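Local structure of DUF72 domain-containing protein (Thermotoga maritima, 1VPQ) at residues Y80-W94 / Q118-F131. The protein is of unknown function, a DUF72-family protein whose chain is consistent with the TIM-barrel clan to which that family belongs. Residues are numbered along the deposited sequence; the frame is centred on the assembly and turned at random.
With SO4 (sulfate ion), chain B; SO4 (sulfate ion), chain C.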
# COMPACT_ATOMS: atom_id res chain seq x y z
N TYR A 80 6.81 -6.17 10.16
CA TYR A 80 7.28 -5.13 9.26
C TYR A 80 6.14 -4.24 8.82
O TYR A 80 4.98 -4.57 9.02
CB TYR A 80 7.91 -5.75 8.03
CG TYR A 80 9.02 -6.72 8.35
CD1 TYR A 80 10.29 -6.28 8.67
CD2 TYR A 80 8.78 -8.10 8.36
CE1 TYR A 80 11.31 -7.17 8.97
CE2 TYR A 80 9.78 -8.99 8.67
CZ TYR A 80 11.04 -8.53 8.97
OH TYR A 80 12.03 -9.43 9.27
N PHE A 81 6.47 -3.13 8.19
CA PHE A 81 5.43 -2.31 7.60
C PHE A 81 5.91 -1.52 6.39
O PHE A 81 7.11 -1.44 6.12
CB PHE A 81 4.78 -1.40 8.66
CG PHE A 81 5.71 -0.40 9.28
CD1 PHE A 81 6.64 -0.79 10.24
CD2 PHE A 81 5.64 0.94 8.92
CE1 PHE A 81 7.49 0.14 10.80
CE2 PHE A 81 6.49 1.88 9.49
CZ PHE A 81 7.42 1.48 10.42
N THR A 82 4.94 -1.01 5.64
CA THR A 82 5.16 -0.04 4.57
C THR A 82 4.39 1.22 4.93
O THR A 82 3.43 1.18 5.70
CB THR A 82 4.66 -0.55 3.22
OG1 THR A 82 3.25 -0.79 3.29
CG2 THR A 82 5.38 -1.83 2.83
N VAL A 83 4.82 2.35 4.38
CA VAL A 83 4.28 3.65 4.79
C VAL A 83 3.98 4.54 3.59
O VAL A 83 4.77 4.60 2.65
CB VAL A 83 5.26 4.42 5.73
CG1 VAL A 83 4.54 5.54 6.48
CG2 VAL A 83 5.87 3.49 6.73
N LYS A 84 2.85 5.24 3.65
CA LYS A 84 2.53 6.25 2.64
C LYS A 84 3.32 7.53 2.89
O LYS A 84 3.46 7.97 4.04
CB LYS A 84 1.03 6.56 2.64
CG LYS A 84 0.19 5.58 1.84
CD LYS A 84 -1.20 6.13 1.58
CE LYS A 84 -1.96 5.29 0.57
NZ LYS A 84 -3.27 5.92 0.20
N THR A 85 3.83 8.13 1.81
CA THR A 85 4.45 9.46 1.87
C THR A 85 3.41 10.47 2.35
O THR A 85 2.20 10.18 2.30
CB THR A 85 4.95 9.96 0.48
OG1 THR A 85 3.84 10.12 -0.41
CG2 THR A 85 5.98 9.00 -0.13
N PRO A 86 3.85 11.66 2.78
CA PRO A 86 2.86 12.68 3.15
C PRO A 86 1.95 13.02 1.97
O PRO A 86 2.33 12.81 0.81
CB PRO A 86 3.72 13.89 3.55
CG PRO A 86 5.06 13.33 3.86
CD PRO A 86 5.23 12.15 2.96
N GLY A 87 0.74 13.49 2.28
CA GLY A 87 -0.26 13.83 1.28
C GLY A 87 0.12 14.95 0.34
O GLY A 87 -0.31 14.97 -0.81
N SER A 88 0.92 15.89 0.82
CA SER A 88 1.45 16.97 -0.02
C SER A 88 2.25 16.45 -1.22
O SER A 88 2.16 16.97 -2.34
CB SER A 88 2.37 17.87 0.81
OG SER A 88 3.48 17.13 1.30
N VAL A 89 3.06 15.43 -0.96
CA VAL A 89 3.97 14.90 -1.96
C VAL A 89 3.20 14.25 -3.11
O VAL A 89 3.54 14.43 -4.27
CB VAL A 89 4.98 13.92 -1.32
CG1 VAL A 89 5.76 13.13 -2.37
CG2 VAL A 89 5.92 14.69 -0.39
N THR A 90 2.14 13.52 -2.77
CA THR A 90 1.33 12.79 -3.75
C THR A 90 0.10 13.53 -4.32
O THR A 90 -0.34 13.21 -5.44
CB THR A 90 0.89 11.44 -3.17
OG1 THR A 90 0.32 11.65 -1.87
CG2 THR A 90 2.09 10.51 -3.07
N HIS A 91 -0.45 14.50 -3.59
CA HIS A 91 -1.73 15.13 -3.98
C HIS A 91 -1.68 16.65 -4.21
O HIS A 91 -2.69 17.23 -4.63
CB HIS A 91 -2.80 14.85 -2.91
CG HIS A 91 -3.25 13.42 -2.87
ND1 HIS A 91 -2.44 12.39 -2.46
CD2 HIS A 91 -4.44 12.86 -3.19
CE1 HIS A 91 -3.10 11.25 -2.54
NE2 HIS A 91 -4.32 11.51 -2.98
N VAL A 92 -0.57 17.31 -3.91
CA VAL A 92 -0.56 18.78 -3.84
C VAL A 92 0.58 19.43 -4.63
O VAL A 92 0.33 20.15 -5.59
CB VAL A 92 -0.50 19.27 -2.36
CG1 VAL A 92 -0.60 20.79 -2.29
CG2 VAL A 92 -1.61 18.65 -1.54
N LEU A 93 1.82 19.18 -4.22
CA LEU A 93 2.97 19.94 -4.71
C LEU A 93 3.12 19.91 -6.23
O LEU A 93 3.51 20.91 -6.83
CB LEU A 93 4.28 19.44 -4.08
CG LEU A 93 4.43 19.64 -2.57
CD1 LEU A 93 5.64 18.88 -2.08
CD2 LEU A 93 4.52 21.11 -2.19
N TRP A 94 2.83 18.78 -6.84
CA TRP A 94 2.94 18.65 -8.30
C TRP A 94 1.93 19.54 -9.05
O TRP A 94 2.19 19.95 -10.18
CB TRP A 94 2.80 17.18 -8.72
CG TRP A 94 1.50 16.56 -8.37
CD1 TRP A 94 1.21 15.83 -7.25
CD2 TRP A 94 0.28 16.63 -9.13
NE1 TRP A 94 -0.10 15.43 -7.28
CE2 TRP A 94 -0.69 15.91 -8.42
CE3 TRP A 94 -0.07 17.22 -10.35
CZ2 TRP A 94 -2.00 15.76 -8.88
CZ3 TRP A 94 -1.37 17.07 -10.80
CH2 TRP A 94 -2.31 16.35 -10.07
N GLN A 118 15.13 -1.69 10.86
CA GLN A 118 14.79 -2.68 9.84
C GLN A 118 13.33 -3.13 9.90
O GLN A 118 13.02 -4.29 9.63
CB GLN A 118 15.74 -3.87 9.95
CG GLN A 118 17.18 -3.46 10.11
CD GLN A 118 18.14 -4.54 9.66
OE1 GLN A 118 18.92 -4.33 8.73
NE2 GLN A 118 18.08 -5.70 10.31
N ARG A 119 12.45 -2.20 10.25
CA ARG A 119 11.03 -2.47 10.34
C ARG A 119 10.32 -1.97 9.09
O ARG A 119 9.28 -2.50 8.70
CB ARG A 119 10.43 -1.81 11.59
CG ARG A 119 11.37 -1.84 12.80
CD ARG A 119 10.65 -2.07 14.11
NE ARG A 119 10.11 -3.43 14.22
CZ ARG A 119 9.79 -4.05 15.36
NH1 ARG A 119 9.97 -3.46 16.53
NH2 ARG A 119 9.30 -5.27 15.32
N LEU A 120 10.90 -0.95 8.45
CA LEU A 120 10.35 -0.36 7.25
C LEU A 120 10.88 -1.04 6.00
O LEU A 120 12.08 -1.01 5.73
CB LEU A 120 10.67 1.14 7.19
CG LEU A 120 10.13 1.88 5.96
CD1 LEU A 120 8.66 1.62 5.75
CD2 LEU A 120 10.37 3.38 6.08
N LYS A 121 9.97 -1.63 5.23
CA LYS A 121 10.31 -2.38 4.02
C LYS A 121 10.20 -1.54 2.74
O LYS A 121 10.92 -1.79 1.77
CB LYS A 121 9.41 -3.62 3.88
CG LYS A 121 9.67 -4.72 4.91
CD LYS A 121 10.94 -5.49 4.63
CE LYS A 121 10.85 -6.92 5.13
NZ LYS A 121 12.15 -7.64 4.98
N MET A 122 9.29 -0.56 2.73
CA MET A 122 8.98 0.21 1.53
C MET A 122 8.17 1.46 1.85
O MET A 122 7.35 1.46 2.77
CB MET A 122 8.20 -0.68 0.54
CG MET A 122 7.92 -0.09 -0.84
SD MET A 122 9.30 -0.18 -2.00
CE MET A 122 9.71 -1.92 -2.06
N THR A 123 8.41 2.52 1.08
CA THR A 123 7.60 3.74 1.15
C THR A 123 6.74 3.84 -0.10
O THR A 123 7.20 3.60 -1.20
CB THR A 123 8.48 5.00 1.33
OG1 THR A 123 9.13 4.93 2.60
CG2 THR A 123 7.63 6.28 1.30
N LEU A 124 5.47 4.19 0.09
CA LEU A 124 4.49 4.20 -1.00
C LEU A 124 4.08 5.62 -1.36
O LEU A 124 3.64 6.39 -0.49
CB LEU A 124 3.25 3.41 -0.61
CG LEU A 124 2.09 3.39 -1.61
CD1 LEU A 124 2.44 2.60 -2.87
CD2 LEU A 124 0.83 2.85 -0.97
N ALA A 125 4.22 5.95 -2.64
CA ALA A 125 3.69 7.18 -3.19
C ALA A 125 2.53 6.84 -4.11
O ALA A 125 2.74 6.40 -5.24
CB ALA A 125 4.78 7.95 -3.94
N GLN A 126 1.31 7.04 -3.61
CA GLN A 126 0.09 6.75 -4.37
C GLN A 126 -0.56 8.05 -4.84
O GLN A 126 -0.95 8.88 -4.03
CB GLN A 126 -0.88 5.90 -3.54
CG GLN A 126 -2.30 5.76 -4.11
CD GLN A 126 -3.28 6.79 -3.55
OE1 GLN A 126 -3.45 6.90 -2.33
NE2 GLN A 126 -3.92 7.56 -4.44
N PHE A 127 -0.70 8.18 -6.15
CA PHE A 127 -1.16 9.41 -6.78
C PHE A 127 -2.62 9.34 -7.17
O PHE A 127 -3.11 8.29 -7.56
CB PHE A 127 -0.30 9.70 -8.00
CG PHE A 127 1.10 10.09 -7.65
CD1 PHE A 127 2.07 9.12 -7.45
CD2 PHE A 127 1.44 11.43 -7.49
CE1 PHE A 127 3.36 9.48 -7.10
CE2 PHE A 127 2.72 11.79 -7.15
CZ PHE A 127 3.69 10.82 -6.96
N PRO A 128 -3.34 10.47 -7.06
CA PRO A 128 -4.77 10.47 -7.34
C PRO A 128 -5.10 10.41 -8.83
O PRO A 128 -4.20 10.41 -9.69
CB PRO A 128 -5.26 11.77 -6.70
CG PRO A 128 -4.08 12.68 -6.77
CD PRO A 128 -2.85 11.82 -6.69
N PHE A 129 -6.40 10.35 -9.12
CA PHE A 129 -6.94 10.29 -10.48
C PHE A 129 -6.50 11.49 -11.31
O PHE A 129 -6.19 11.36 -12.49
CB PHE A 129 -8.47 10.24 -10.41
CG PHE A 129 -9.13 9.93 -11.73
CD1 PHE A 129 -9.07 8.66 -12.27
CD2 PHE A 129 -9.82 10.92 -12.42
CE1 PHE A 129 -9.68 8.38 -13.47
CE2 PHE A 129 -10.44 10.64 -13.63
CZ PHE A 129 -10.36 9.37 -14.16
N SER A 130 -6.46 12.66 -10.66
CA SER A 130 -6.06 13.92 -11.29
C SER A 130 -4.59 14.00 -11.72
O SER A 130 -4.24 14.85 -12.52
CB SER A 130 -6.33 15.08 -10.33
OG SER A 130 -5.61 14.88 -9.13
N PHE A 131 -3.74 13.15 -11.17
CA PHE A 131 -2.35 13.04 -11.60
C PHE A 131 -2.31 12.30 -12.93
O PHE A 131 -2.64 11.11 -12.98
CB PHE A 131 -1.53 12.30 -10.55
CG PHE A 131 -0.03 12.34 -10.76
CD1 PHE A 131 0.66 13.54 -10.69
CD2 PHE A 131 0.69 11.18 -10.95
CE1 PHE A 131 2.04 13.59 -10.85
CE2 PHE A 131 2.07 11.22 -11.10
CZ PHE A 131 2.74 12.44 -11.05
S SO4 B . -5.91 4.40 -1.81
O1 SO4 B . -5.16 4.25 -3.05
O2 SO4 B . -6.39 5.77 -1.67
O3 SO4 B . -7.04 3.49 -1.85
O4 SO4 B . -5.03 4.10 -0.68
S SO4 C . -8.81 9.42 -6.16
O1 SO4 C . -8.13 9.42 -4.86
O2 SO4 C . -9.84 10.44 -6.19
O3 SO4 C . -7.85 9.73 -7.21
O4 SO4 C . -9.41 8.12 -6.41
O HOH W 1 -5.86 9.29 -3.72
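Lys84 of strand 80-84 reaches across to Gln126 of strand 120-126, ending beside its amide oxygen. Its CB lies near Leu124 O; Lys84 CG, set anti to the carbonyl carbon (chi1 -82°), runs alongside Leu124 CD2 at 4.0 Å, and from there the chain is extended. Lys84 CE approaches Gln126 OE1, and Lys84 NZ donates to that oxygen at 2.7 Å in the carbonyl plane and to O4 of a sulfate probably taken from the crystallisation liquor. Arg157, Arg203 and Tyr220 are further sulfate ligands at this end of the strands. The amide NE2 of Gln126 donates to a water that also bonds His91 NE2.

Strands 80-84 and 120-126 are neighbours in the eight-stranded parallel sheet, their axes 27° apart, joined through helix 101-116 in a beta-alpha-beta crossover consistent with the TIM-barrel clan. Val83 O receives Leu124 N at 2.7 Å, and Thr85 N continues the pairing to Leu124 O. At the opposite end of the strands, Lys121 lays CE over the Tyr80 ring, 3.7 Å from its centroid, with NZ in cation-pi range over the same face and salt-bridged to Glu245.

Beyond the strands, Thr90 CG2 sits over one face of Phe127, whereas Phe131 CE2 meets the other. Pro128 CD lies over the centre of the His91 ring, 4.0 Å from its centroid. Phe131 turns its edge to the face of the five-membered ring of Trp94, centroids 4.7 Å apart and planes at 69°. Trp94 NE1 donates to Thr90 O at 2.9 Å from above the carbonyl plane. A leucine in place of Trp94 would probably leave the Phe131 edge without its aromatic face and Thr90 O without this donor.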